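PDB 2D5C: shikimate dehydrogenase (NADP(+)) from Thermus thermophilus, which catalyses the reversible NADPH-linked reduction of 3-dehydroshikimate to shikimate, the fourth of seven steps on the way to chorismate. Local coordinates for residues D204-Y207 with W211-F214; R216-K219 with K224-T227; E167-A172 with S189-E194; V142-R147 with A154-F159. All blocks are in the same frame, centred on the assembly; numbering follows the deposited sequence.

Contact 1 (D204-Y207 with W211-F214). With SO4 (sulfate ion), chain C.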
loop_
_atom_site.group_PDB
_atom_site.type_symbol
_atom_site.label_atom_id
_atom_site.label_comp_id
_atom_site.label_asym_id
_atom_site.label_seq_id
_atom_site.Cartn_x
_atom_site.Cartn_y
_atom_site.Cartn_z
ATOM N N ASP A 204 9.584 11.321 26.902
ATOM C CA ASP A 204 8.654 12.407 26.576
ATOM C C ASP A 204 8.453 12.440 25.064
ATOM O O ASP A 204 9.422 12.452 24.309
ATOM C CB ASP A 204 9.211 13.766 27.063
ATOM C CG ASP A 204 8.132 14.851 27.171
ATOM O OD1 ASP A 204 7.078 14.709 26.517
ATOM O OD2 ASP A 204 8.332 15.863 27.896
ATOM N N LEU A 205 7.195 12.423 24.622
ATOM C CA LEU A 205 6.890 12.478 23.200
ATOM C C LEU A 205 7.014 13.918 22.692
ATOM O O LEU A 205 7.202 14.138 21.496
ATOM C CB LEU A 205 5.469 11.957 22.921
ATOM C CG LEU A 205 5.126 10.552 23.424
ATOM C CD1 LEU A 205 3.855 10.047 22.736
ATOM C CD2 LEU A 205 6.275 9.623 23.142
ATOM N N VAL A 206 6.882 14.885 23.601
ATOM C CA VAL A 206 7.020 16.298 23.245
ATOM C C VAL A 206 8.505 16.536 23.004
ATOM O O VAL A 206 9.341 16.173 23.848
ATOM C CB VAL A 206 6.566 17.238 24.394
ATOM C CG1 VAL A 206 6.977 18.694 24.087
ATOM C CG2 VAL A 206 5.057 17.148 24.582
ATOM N N TYR A 207 8.839 17.122 21.855
ATOM C CA TYR A 207 10.236 17.410 21.537
ATOM C C TYR A 207 10.477 18.889 21.202
ATOM O O TYR A 207 11.500 19.245 20.622
ATOM C CB TYR A 207 10.739 16.497 20.409
ATOM C CG TYR A 207 9.914 16.539 19.146
ATOM C CD1 TYR A 207 9.993 17.622 18.274
ATOM C CD2 TYR A 207 9.032 15.504 18.837
ATOM C CE1 TYR A 207 9.210 17.677 17.122
ATOM C CE2 TYR A 207 8.247 15.547 17.694
ATOM C CZ TYR A 207 8.338 16.633 16.843
ATOM O OH TYR A 207 7.556 16.674 15.714
ATOM N N TRP A 211 14.548 19.427 25.453
ATOM C CA TRP A 211 14.662 19.081 26.861
ATOM C C TRP A 211 13.594 19.812 27.643
ATOM O O TRP A 211 13.807 20.903 28.162
ATOM C CB TRP A 211 16.062 19.406 27.380
ATOM C CG TRP A 211 17.045 18.437 26.825
ATOM C CD1 TRP A 211 17.873 18.625 25.756
ATOM C CD2 TRP A 211 17.202 17.064 27.218
ATOM N NE1 TRP A 211 18.530 17.453 25.456
ATOM C CE2 TRP A 211 18.137 16.481 26.339
ATOM C CE3 TRP A 211 16.638 16.274 28.228
ATOM C CZ2 TRP A 211 18.527 15.137 26.439
ATOM C CZ3 TRP A 211 17.023 14.935 28.327
ATOM C CH2 TRP A 211 17.960 14.384 27.436
ATOM N N THR A 212 12.424 19.190 27.674
ATOM C CA THR A 212 11.243 19.699 28.344
ATOM C C THR A 212 11.424 19.756 29.849
ATOM O O THR A 212 12.356 19.166 30.395
ATOM C CB THR A 212 10.046 18.785 28.038
ATOM O OG1 THR A 212 10.351 17.459 28.478
ATOM C CG2 THR A 212 9.781 18.741 26.530
ATOM N N ARG A 213 10.527 20.466 30.522
ATOM C CA ARG A 213 10.595 20.549 31.966
ATOM C C ARG A 213 10.476 19.128 32.534
ATOM O O ARG A 213 11.247 18.739 33.401
ATOM C CB ARG A 213 9.485 21.440 32.520
ATOM C CG ARG A 213 9.603 21.612 34.017
ATOM C CD ARG A 213 8.614 22.604 34.621
ATOM N NE ARG A 213 8.745 22.554 36.075
ATOM C CZ ARG A 213 7.778 22.820 36.943
ATOM N NH1 ARG A 213 6.569 23.182 36.525
ATOM N NH2 ARG A 213 8.016 22.677 38.239
ATOM N N PHE A 214 9.514 18.355 32.022
ATOM C CA PHE A 214 9.298 16.963 32.449
ATOM C C PHE A 214 10.596 16.130 32.386
ATOM O O PHE A 214 10.944 15.412 33.333
ATOM C CB PHE A 214 8.228 16.331 31.540
ATOM C CG PHE A 214 8.009 14.850 31.750
ATOM C CD1 PHE A 214 7.138 14.390 32.731
ATOM C CD2 PHE A 214 8.619 13.924 30.917
ATOM C CE1 PHE A 214 6.870 13.023 32.872
ATOM C CE2 PHE A 214 8.360 12.546 31.049
ATOM C CZ PHE A 214 7.482 12.100 32.027
HETATM S S SO4 C . 5.653 21.474 40.723
HETATM O O1 SO4 C . 6.822 20.358 40.568
HETATM O O2 SO4 C . 4.803 20.976 41.779
HETATM O O3 SO4 C . 6.181 22.640 41.000
HETATM O O4 SO4 C . 4.951 21.388 39.473
#
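Asp204, at the end of strand 201-204, and Phe214, in the first turn of helix 213-220, have their CA atoms 7.5 Å apart. The hydroxyl of Thr212 bridges the gap, with OG1 donating to OD2 of Asp204 at 2.6 Å. It meets that oxygen on the anti side of the carboxylate, 26° out of its plane. With chi1 at 59°, OG1 sits between the backbone N and the carbonyl carbon of Thr212, where it also takes the N-H of Leu215 and makes Thr212 the N-cap of the helix. The other carboxylate oxygen closes an Asx turn: OD1 accepts from Val206 N at 2.9 Å, from above the carboxylate plane, and has a further donor in Asn177 ND2. This is the strand-to-helix connection of a Rossmann-type beta-alpha-beta unit; the turn holds Leu205, which binds NADP(+), and Tyr207, which binds shikimate, follows directly. Val206 CG1 meets Thr212 CG2 at 3.7 Å, and Phe214 brings CD2 to 3.6 Å from Asp204 OD2, its ring plane steep to the carboxylate. An alanine at Asp204 would remove both carboxylate oxygens, and is likely to leave Thr212 OG1 without its acceptor and the turn at Val206 less firmly held. Beyond the buried part, the extended Arg213 reaches a sulfate, probably from the crystallisation liquor, through a weak hydrogen bond from NH2 to sulfate O3.

Contact 2 (R216-K219 with K224-T227). With SO4 (sulfate ion), chain D.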
loop_
_atom_site.group_PDB
_atom_site.type_symbol
_atom_site.label_atom_id
_atom_site.label_comp_id
_atom_site.label_asym_id
_atom_site.label_seq_id
_atom_site.Cartn_x
_atom_site.Cartn_y
_atom_site.Cartn_z
ATOM N N ARG A 216 13.735 17.237 32.191
ATOM C CA ARG A 216 14.757 17.792 33.068
ATOM C C ARG A 216 14.467 17.375 34.506
ATOM O O ARG A 216 15.380 17.087 35.271
ATOM C CB ARG A 216 14.800 19.321 32.935
ATOM C CG ARG A 216 15.389 19.806 31.613
ATOM C CD ARG A 216 15.101 21.294 31.388
ATOM N NE ARG A 216 15.683 21.822 30.156
ATOM C CZ ARG A 216 16.947 22.236 30.037
ATOM N NH1 ARG A 216 17.770 22.178 31.075
ATOM N NH2 ARG A 216 17.385 22.735 28.888
ATOM N N GLU A 217 13.191 17.329 34.877
ATOM C CA GLU A 217 12.826 16.911 36.226
ATOM C C GLU A 217 13.172 15.441 36.415
ATOM O O GLU A 217 13.706 15.040 37.453
ATOM C CB GLU A 217 11.325 17.091 36.456
ATOM C CG GLU A 217 10.911 18.528 36.638
ATOM C CD GLU A 217 9.398 18.678 36.683
ATOM O OE1 GLU A 217 8.732 18.044 35.845
ATOM O OE2 GLU A 217 8.883 19.423 37.543
ATOM N N ALA A 218 12.848 14.637 35.408
ATOM C CA ALA A 218 13.111 13.205 35.480
ATOM C C ALA A 218 14.613 12.934 35.581
ATOM O O ALA A 218 15.051 12.114 36.393
ATOM C CB ALA A 218 12.531 12.502 34.253
ATOM N N LYS A 219 15.403 13.617 34.762
ATOM C CA LYS A 219 16.840 13.392 34.808
ATOM C C LYS A 219 17.404 13.796 36.178
ATOM O O LYS A 219 18.180 13.052 36.781
ATOM C CB LYS A 219 17.527 14.158 33.675
ATOM C CG LYS A 219 19.014 13.914 33.577
ATOM C CD LYS A 219 19.541 14.260 32.186
ATOM C CE LYS A 219 19.314 15.717 31.835
ATOM N NZ LYS A 219 19.808 16.031 30.464
ATOM N N LYS A 224 16.447 7.384 34.190
ATOM C CA LYS A 224 17.083 7.298 32.883
ATOM C C LYS A 224 16.074 7.976 31.947
ATOM O O LYS A 224 14.872 7.780 32.109
ATOM C CB LYS A 224 17.274 5.827 32.489
ATOM C CG LYS A 224 18.139 5.631 31.256
ATOM C CD LYS A 224 18.276 4.151 30.910
ATOM C CE LYS A 224 19.165 3.944 29.692
ATOM N NZ LYS A 224 20.539 4.471 29.914
ATOM N N VAL A 225 16.538 8.762 30.981
ATOM C CA VAL A 225 15.591 9.457 30.108
ATOM C C VAL A 225 15.837 9.345 28.614
ATOM O O VAL A 225 16.942 9.048 28.165
ATOM C CB VAL A 225 15.526 10.990 30.429
ATOM C CG1 VAL A 225 15.089 11.219 31.864
ATOM C CG2 VAL A 225 16.879 11.644 30.152
ATOM N N GLN A 226 14.779 9.588 27.845
ATOM C CA GLN A 226 14.865 9.582 26.392
ATOM C C GLN A 226 13.966 10.685 25.854
ATOM O O GLN A 226 12.831 10.835 26.296
ATOM C CB GLN A 226 14.424 8.241 25.804
ATOM C CG GLN A 226 14.590 8.201 24.288
ATOM C CD GLN A 226 14.221 6.862 23.689
ATOM O OE1 GLN A 226 13.064 6.439 23.749
ATOM N NE2 GLN A 226 15.205 6.182 23.110
ATOM N N THR A 227 14.480 11.465 24.907
ATOM C CA THR A 227 13.707 12.550 24.313
ATOM C C THR A 227 12.725 11.952 23.314
ATOM O O THR A 227 12.697 10.739 23.120
ATOM C CB THR A 227 14.594 13.548 23.551
ATOM O OG1 THR A 227 15.152 12.896 22.408
ATOM C CG2 THR A 227 15.723 14.074 24.454
HETATM S S SO4 D . 18.229 11.063 23.402
HETATM O O1 SO4 D . 17.750 11.900 22.094
HETATM O O2 SO4 D . 18.933 9.913 22.874
HETATM O O3 SO4 D . 18.983 11.815 24.166
HETATM O O4 SO4 D . 16.985 10.629 23.987
#
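Val225 points its side chain at helix 213-220, and Ala218 points back at the strand, so that two small apolar groups face one another in the last beta-alpha-beta unit of the parallel, Rossmann-type sheet. That unit runs from strand 201-204 through the helix to the edge strand 224-226. One methyl does the touching: Val225 CG1 lies 3.7 Å from Ala218 CB and 3.8 Å from the backbone N of Lys219, fitting against the helix where these two residues join. It is put there by chi1 of -60°, which sets CG1 anti to the carbonyl carbon and leaves CG2 between the backbone N and the carbonyl carbon. Lys219 adds its CB at 4.2 Å from CG1, but the rest of its chain leads off to a cation-pi contact with Trp211. The CA atoms of Lys219 and Val225 are 6.3 Å apart. Ala202 and Phe196 also touch Ala218, while Leu215 lies against Val225 from the same helix.

Where the strand ends, Thr227 binds an anion. Its side chain makes a weak hydrogen bond to Leu229 N at the start of helix 229-244, and a sulfate, probably from the crystallisation liquor, is held there with help from Arg258. A valine in place of Thr227 would lack the hydroxyl, and would probably leave both sulfate O1 and Leu229 N without this partner. The ion is gripped twice by the residue itself, by OG1 to sulfate O1 and by a nearly straight bond, 167° at the hydrogen, from Thr227 N to sulfate O4 at 2.8 Å.

Contact 3 (E167-A172 with S189-E194). With SO4 (sulfate ion), chain C.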
loop_
_atom_site.group_PDB
_atom_site.type_symbol
_atom_site.label_atom_id
_atom_site.label_comp_id
_atom_site.label_asym_id
_atom_site.label_seq_id
_atom_site.Cartn_x
_atom_site.Cartn_y
_atom_site.Cartn_z
ATOM N N GLU A 167 -1.007 10.169 41.466
ATOM C CA GLU A 167 0.039 9.925 42.467
ATOM C C GLU A 167 0.689 8.548 42.373
ATOM O O GLU A 167 1.742 8.311 42.962
ATOM C CB GLU A 167 -0.486 10.171 43.889
ATOM C CG GLU A 167 -1.434 9.121 44.452
ATOM C CD GLU A 167 -2.900 9.474 44.283
ATOM O OE1 GLU A 167 -3.740 8.812 44.930
ATOM O OE2 GLU A 167 -3.219 10.401 43.505
ATOM N N LYS A 168 0.079 7.646 41.614
ATOM C CA LYS A 168 0.648 6.316 41.441
ATOM C C LYS A 168 1.916 6.409 40.602
ATOM O O LYS A 168 2.641 5.423 40.457
ATOM C CB LYS A 168 -0.360 5.393 40.763
ATOM C CG LYS A 168 -1.450 4.898 41.700
ATOM C CD LYS A 168 -0.909 3.853 42.666
ATOM C CE LYS A 168 -0.492 2.589 41.923
ATOM N NZ LYS A 168 -0.080 1.502 42.854
ATOM N N ALA A 169 2.187 7.590 40.046
ATOM C CA ALA A 169 3.388 7.770 39.231
ATOM C C ALA A 169 4.639 7.479 40.072
ATOM O O ALA A 169 5.682 7.112 39.540
ATOM C CB ALA A 169 3.454 9.211 38.675
ATOM N N ARG A 170 4.526 7.645 41.385
ATOM C CA ARG A 170 5.667 7.399 42.275
ATOM C C ARG A 170 6.039 5.928 42.318
ATOM O O ARG A 170 7.157 5.578 42.710
ATOM C CB ARG A 170 5.352 7.891 43.693
ATOM C CG ARG A 170 5.241 9.406 43.805
ATOM C CD ARG A 170 4.745 9.852 45.180
ATOM N NE ARG A 170 3.500 9.185 45.561
ATOM C CZ ARG A 170 2.676 9.620 46.509
ATOM N NH1 ARG A 170 2.956 10.732 47.176
ATOM N NH2 ARG A 170 1.574 8.937 46.802
ATOM N N GLU A 171 5.109 5.068 41.906
ATOM C CA GLU A 171 5.346 3.627 41.909
ATOM C C GLU A 171 5.629 3.041 40.528
ATOM O O GLU A 171 5.845 1.837 40.392
ATOM C CB GLU A 171 4.150 2.909 42.525
ATOM C CG GLU A 171 3.900 3.298 43.966
ATOM C CD GLU A 171 2.489 2.988 44.408
ATOM O OE1 GLU A 171 2.050 1.835 44.219
ATOM O OE2 GLU A 171 1.824 3.897 44.948
ATOM N N ALA A 172 5.625 3.880 39.501
ATOM C CA ALA A 172 5.895 3.399 38.151
ATOM C C ALA A 172 7.399 3.283 37.948
ATOM O O ALA A 172 8.169 3.980 38.613
ATOM C CB ALA A 172 5.313 4.364 37.124
ATOM N N SER A 189 4.818 21.172 33.174
ATOM C CA SER A 189 5.058 19.735 33.216
ATOM C C SER A 189 3.757 19.072 33.652
ATOM O O SER A 189 3.042 19.586 34.520
ATOM C CB SER A 189 6.174 19.411 34.218
ATOM O OG SER A 189 6.207 18.019 34.510
ATOM N N PRO A 190 3.439 17.906 33.067
ATOM C CA PRO A 190 2.208 17.184 33.404
ATOM C C PRO A 190 2.209 16.561 34.788
ATOM O O PRO A 190 1.154 16.176 35.311
ATOM C CB PRO A 190 2.120 16.129 32.299
ATOM C CG PRO A 190 3.594 15.816 32.050
ATOM C CD PRO A 190 4.206 17.201 32.024
ATOM N N LEU A 191 3.388 16.508 35.403
ATOM C CA LEU A 191 3.521 15.877 36.704
ATOM C C LEU A 191 4.283 16.719 37.733
ATOM O O LEU A 191 5.378 17.183 37.453
ATOM C CB LEU A 191 4.248 14.538 36.500
ATOM C CG LEU A 191 4.278 13.487 37.599
ATOM C CD1 LEU A 191 2.927 12.806 37.674
ATOM C CD2 LEU A 191 5.350 12.455 37.292
ATOM N N PRO A 192 3.699 16.939 38.925
ATOM C CA PRO A 192 4.384 17.718 39.968
ATOM C C PRO A 192 5.675 16.954 40.280
ATOM O O PRO A 192 5.655 15.729 40.322
ATOM C CB PRO A 192 3.417 17.641 41.150
ATOM C CG PRO A 192 2.082 17.491 40.497
ATOM C CD PRO A 192 2.361 16.522 39.376
ATOM N N ALA A 193 6.781 17.666 40.500
ATOM C CA ALA A 193 8.077 17.040 40.791
ATOM C C ALA A 193 8.047 15.953 41.871
ATOM O O ALA A 193 8.720 14.918 41.742
ATOM C CB ALA A 193 9.097 18.120 41.174
ATOM N N GLU A 194 7.274 16.178 42.930
ATOM C CA GLU A 194 7.175 15.214 44.025
ATOM C C GLU A 194 6.444 13.914 43.680
ATOM O O GLU A 194 6.406 12.994 44.506
ATOM C CB GLU A 194 6.504 15.854 45.248
ATOM C CG GLU A 194 5.094 16.392 45.001
ATOM C CD GLU A 194 4.369 16.756 46.295
ATOM O OE1 GLU A 194 5.054 17.044 47.304
ATOM O OE2 GLU A 194 3.118 16.765 46.305
HETATM S S SO4 C . 5.653 21.474 40.723
HETATM O O1 SO4 C . 6.822 20.358 40.568
HETATM O O2 SO4 C . 4.803 20.976 41.779
HETATM O O3 SO4 C . 6.181 22.640 41.000
HETATM O O4 SO4 C . 4.951 21.388 39.473
#
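Ala169 and Leu191 stand with CA atoms 8.5 Å apart, and Arg170 and Glu194 with theirs 8.1 Å apart, so the 3-10 turns of residues 167-171 and the loop 189-194 meet through side chains and a single carbonyl, with no hydrogen bond between them. The buried part is a methyl held in a fork. Leu191 CD1 reaches Ala169 CB at 3.8 Å and CD2 follows at 4.0 Å, both branches sharing one small group. The leucine is directed there by chi1 of -166°, with CG anti to the backbone N. Leu166 and Leu175 also touch Leu191, and Leu120 touches Ala169. Through Leu120 and Leu175 the pair lies against the middle strands, 119-122 and 174-177, of the parallel sheet of the Rossmann-type domain: residues 167-172 lead into strand 174-177 and residues 189-194 follow it. Nearer the solvent, Arg170 bends at chi3 (-53°) and lays its aliphatic part alongside the other backbone, CD 3.6 Å from the carbonyl O of Glu194. Its NE turns back to Glu167 O in a weak bond, and its charged end stays 6.1 Å from Glu194, measured from NH1 to OE2. Lys168 NZ and Glu171 OE1 form a salt bridge of 2.6 Å, the ammonium lying above the carboxylate plane. On the 189-194 side, Ala193 N donates to O1 of a sulfate, probably from the crystallisation liquor, at 2.7 Å.

Contact 4 (V142-R147 with A154-F159)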
loop_
_atom_site.group_PDB
_atom_site.type_symbol
_atom_site.label_atom_id
_atom_site.label_comp_id
_atom_site.label_asym_id
_atom_site.label_seq_id
_atom_site.Cartn_x
_atom_site.Cartn_y
_atom_site.Cartn_z
ATOM N N VAL A 142 0.783 -2.213 32.296
ATOM C CA VAL A 142 0.595 -0.809 31.934
ATOM C C VAL A 142 -0.485 -0.106 32.761
ATOM O O VAL A 142 -1.554 -0.672 33.009
ATOM C CB VAL A 142 0.221 -0.685 30.427
ATOM C CG1 VAL A 142 0.220 0.774 29.987
ATOM C CG2 VAL A 142 1.203 -1.481 29.584
ATOM N N TRP A 143 -0.181 1.118 33.191
ATOM C CA TRP A 143 -1.129 1.942 33.935
ATOM C C TRP A 143 -1.357 3.161 33.056
ATOM O O TRP A 143 -0.465 3.561 32.298
ATOM C CB TRP A 143 -0.562 2.420 35.264
ATOM C CG TRP A 143 -0.240 1.345 36.230
ATOM C CD1 TRP A 143 -0.652 0.043 36.194
ATOM C CD2 TRP A 143 0.560 1.482 37.405
ATOM N NE1 TRP A 143 -0.152 -0.642 37.280
ATOM C CE2 TRP A 143 0.596 0.221 38.039
ATOM C CE3 TRP A 143 1.251 2.552 37.983
ATOM C CZ2 TRP A 143 1.298 0.001 39.228
ATOM C CZ3 TRP A 143 1.950 2.334 39.169
ATOM C CH2 TRP A 143 1.967 1.065 39.776
ATOM N N VAL A 144 -2.547 3.753 33.148
ATOM C CA VAL A 144 -2.854 4.930 32.351
ATOM C C VAL A 144 -3.570 5.995 33.181
ATOM O O VAL A 144 -4.320 5.692 34.103
ATOM C CB VAL A 144 -3.764 4.572 31.135
ATOM C CG1 VAL A 144 -3.062 3.557 30.230
ATOM C CG2 VAL A 144 -5.085 3.982 31.638
ATOM N N TRP A 145 -3.317 7.243 32.838
ATOM C CA TRP A 145 -3.948 8.371 33.515
ATOM C C TRP A 145 -4.256 9.413 32.447
ATOM O O TRP A 145 -3.574 9.485 31.423
ATOM C CB TRP A 145 -3.000 8.964 34.559
ATOM C CG TRP A 145 -3.510 10.225 35.171
ATOM C CD1 TRP A 145 -4.327 10.340 36.265
ATOM C CD2 TRP A 145 -3.276 11.555 34.697
ATOM N NE1 TRP A 145 -4.614 11.668 36.496
ATOM C CE2 TRP A 145 -3.982 12.432 35.548
ATOM C CE3 TRP A 145 -2.538 12.094 33.631
ATOM C CZ2 TRP A 145 -3.974 13.820 35.368
ATOM C CZ3 TRP A 145 -2.529 13.473 33.451
ATOM C CH2 TRP A 145 -3.245 14.321 34.319
ATOM N N ASN A 146 -5.287 10.213 32.691
ATOM C CA ASN A 146 -5.680 11.274 31.771
ATOM C C ASN A 146 -6.346 12.369 32.603
ATOM O O ASN A 146 -6.995 12.064 33.600
ATOM C CB ASN A 146 -6.671 10.739 30.742
ATOM C CG ASN A 146 -6.887 11.703 29.594
ATOM O OD1 ASN A 146 -5.956 12.020 28.860
ATOM N ND2 ASN A 146 -8.117 12.178 29.437
ATOM N N ARG A 147 -6.199 13.633 32.204
ATOM C CA ARG A 147 -6.815 14.715 32.978
ATOM C C ARG A 147 -8.309 14.461 33.166
ATOM O O ARG A 147 -8.887 14.826 34.196
ATOM C CB ARG A 147 -6.579 16.079 32.319
ATOM C CG ARG A 147 -7.287 16.302 31.005
ATOM C CD ARG A 147 -6.859 17.633 30.409
ATOM N NE ARG A 147 -7.447 17.860 29.092
ATOM C CZ ARG A 147 -7.121 18.873 28.294
ATOM N NH1 ARG A 147 -6.208 19.754 28.680
ATOM N NH2 ARG A 147 -7.706 19.004 27.111
ATOM N N ALA A 154 -11.697 4.190 29.745
ATOM C CA ALA A 154 -12.083 3.547 28.497
ATOM C C ALA A 154 -10.894 2.769 27.935
ATOM O O ALA A 154 -11.032 1.622 27.515
ATOM C CB ALA A 154 -12.546 4.597 27.489
ATOM N N LEU A 155 -9.728 3.402 27.942
ATOM C CA LEU A 155 -8.515 2.770 27.428
ATOM C C LEU A 155 -8.151 1.537 28.249
ATOM O O LEU A 155 -7.928 0.456 27.698
ATOM C CB LEU A 155 -7.359 3.780 27.432
ATOM C CG LEU A 155 -5.952 3.285 27.078
ATOM C CD1 LEU A 155 -5.959 2.572 25.736
ATOM C CD2 LEU A 155 -4.995 4.480 27.051
ATOM N N ALA A 156 -8.107 1.687 29.571
ATOM C CA ALA A 156 -7.765 0.560 30.425
ATOM C C ALA A 156 -8.753 -0.597 30.245
ATOM O O ALA A 156 -8.354 -1.761 30.188
ATOM C CB ALA A 156 -7.718 1.003 31.889
ATOM N N GLU A 157 -10.040 -0.277 30.138
ATOM C CA GLU A 157 -11.049 -1.318 29.986
ATOM C C GLU A 157 -10.960 -1.988 28.620
ATOM O O GLU A 157 -11.114 -3.206 28.514
ATOM C CB GLU A 157 -12.453 -0.733 30.196
ATOM C CG GLU A 157 -12.601 -0.047 31.543
ATOM C CD GLU A 157 -13.953 0.612 31.735
ATOM O OE1 GLU A 157 -14.589 0.994 30.730
ATOM O OE2 GLU A 157 -14.371 0.760 32.898
ATOM N N GLU A 158 -10.710 -1.199 27.577
ATOM C CA GLU A 158 -10.618 -1.760 26.221
ATOM C C GLU A 158 -9.389 -2.630 26.021
ATOM O O GLU A 158 -9.468 -3.696 25.395
ATOM C CB GLU A 158 -10.614 -0.630 25.177
ATOM C CG GLU A 158 -11.911 0.176 25.123
ATOM C CD GLU A 158 -11.727 1.577 24.550
ATOM O OE1 GLU A 158 -12.709 2.348 24.550
ATOM O OE2 GLU A 158 -10.603 1.909 24.104
ATOM N N PHE A 159 -8.252 -2.189 26.560
ATOM C CA PHE A 159 -6.995 -2.925 26.401
ATOM C C PHE A 159 -6.692 -3.869 27.555
ATOM O O PHE A 159 -5.731 -4.642 27.486
ATOM C CB PHE A 159 -5.806 -1.959 26.275
ATOM C CG PHE A 159 -5.763 -1.171 24.984
ATOM C CD1 PHE A 159 -6.767 -1.281 24.025
ATOM C CD2 PHE A 159 -4.703 -0.302 24.741
ATOM C CE1 PHE A 159 -6.716 -0.538 22.846
ATOM C CE2 PHE A 159 -4.642 0.451 23.561
ATOM C CZ PHE A 159 -5.654 0.329 22.616
#
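Val144 meets helix 149-159 through both of its methyl groups, and the contact across the two segments is wholly apolar. CG1 lies 3.8 Å from Leu155 CD2, the two side chains passing at a slant, while CG2 lies 4.0 Å from Ala156 CB. The valine can serve two successive helix residues because its chi1 of -60° sends CG1 anti to the carbonyl carbon and CG2 between that carbon and the backbone N. Ala156, with no more than a methyl to offer, lets the backbones approach to 6.9 Å between its CA and that of Val144. Leu155 CD1, the other branch, turns to the ring of Phe159 one helical turn on, 3.2 Å above the ring plane and offset toward the rim.

Polar bonds lie around this core. In helix 149-159, backbone bonds link Glu158 N to Ala154 O and Phe159 N to Leu155 O, and Glu158 has a salt bridge to Arg129 of helix 126-137. Val144 is joined through its backbone to Arg162 and Val164, so the strand is paired with its neighbour in the parallel sheet. Past the strand end, the Asn146 side chain takes Ala124 N on OD1 and gives ND2 to Thr148 O.

These elements form a beta-alpha-beta unit of the Rossmann-type domain. Packing that is apolar and buried probably helps set how helix and strand lie together, while the NADP(+)-binding Asn146 and Arg147 follow at the strand's C-terminal end, where Asn146 holds the backbone of the glycine-rich loop at Ala124.

All four contacts belong to the Rossmann-type domain, and contacts 1, 2 and 3 touch one another. Contacts 1 and 2 share helix 213-220, their centres 8 Å apart, and Trp211 O is 2.9 Å from Arg216 NE in a probable hydrogen bond. Contact 3 meets contact 2 where Ser189 OG and Glu217 OE1 are 2.9 Å apart, and contact 1 where Pro190 packs on Phe214; the chain C sulfate is held by both 1 and 3. Contact 4 joins through contact 3 alone, Trp143 packing on Lys168. Contacts 1 and 4 each carry NADP(+)-binding residues; contact 1 also carries Tyr207 of the shikimate pocket, and its Val206 side chain is about 11 Å from the bound shikimate.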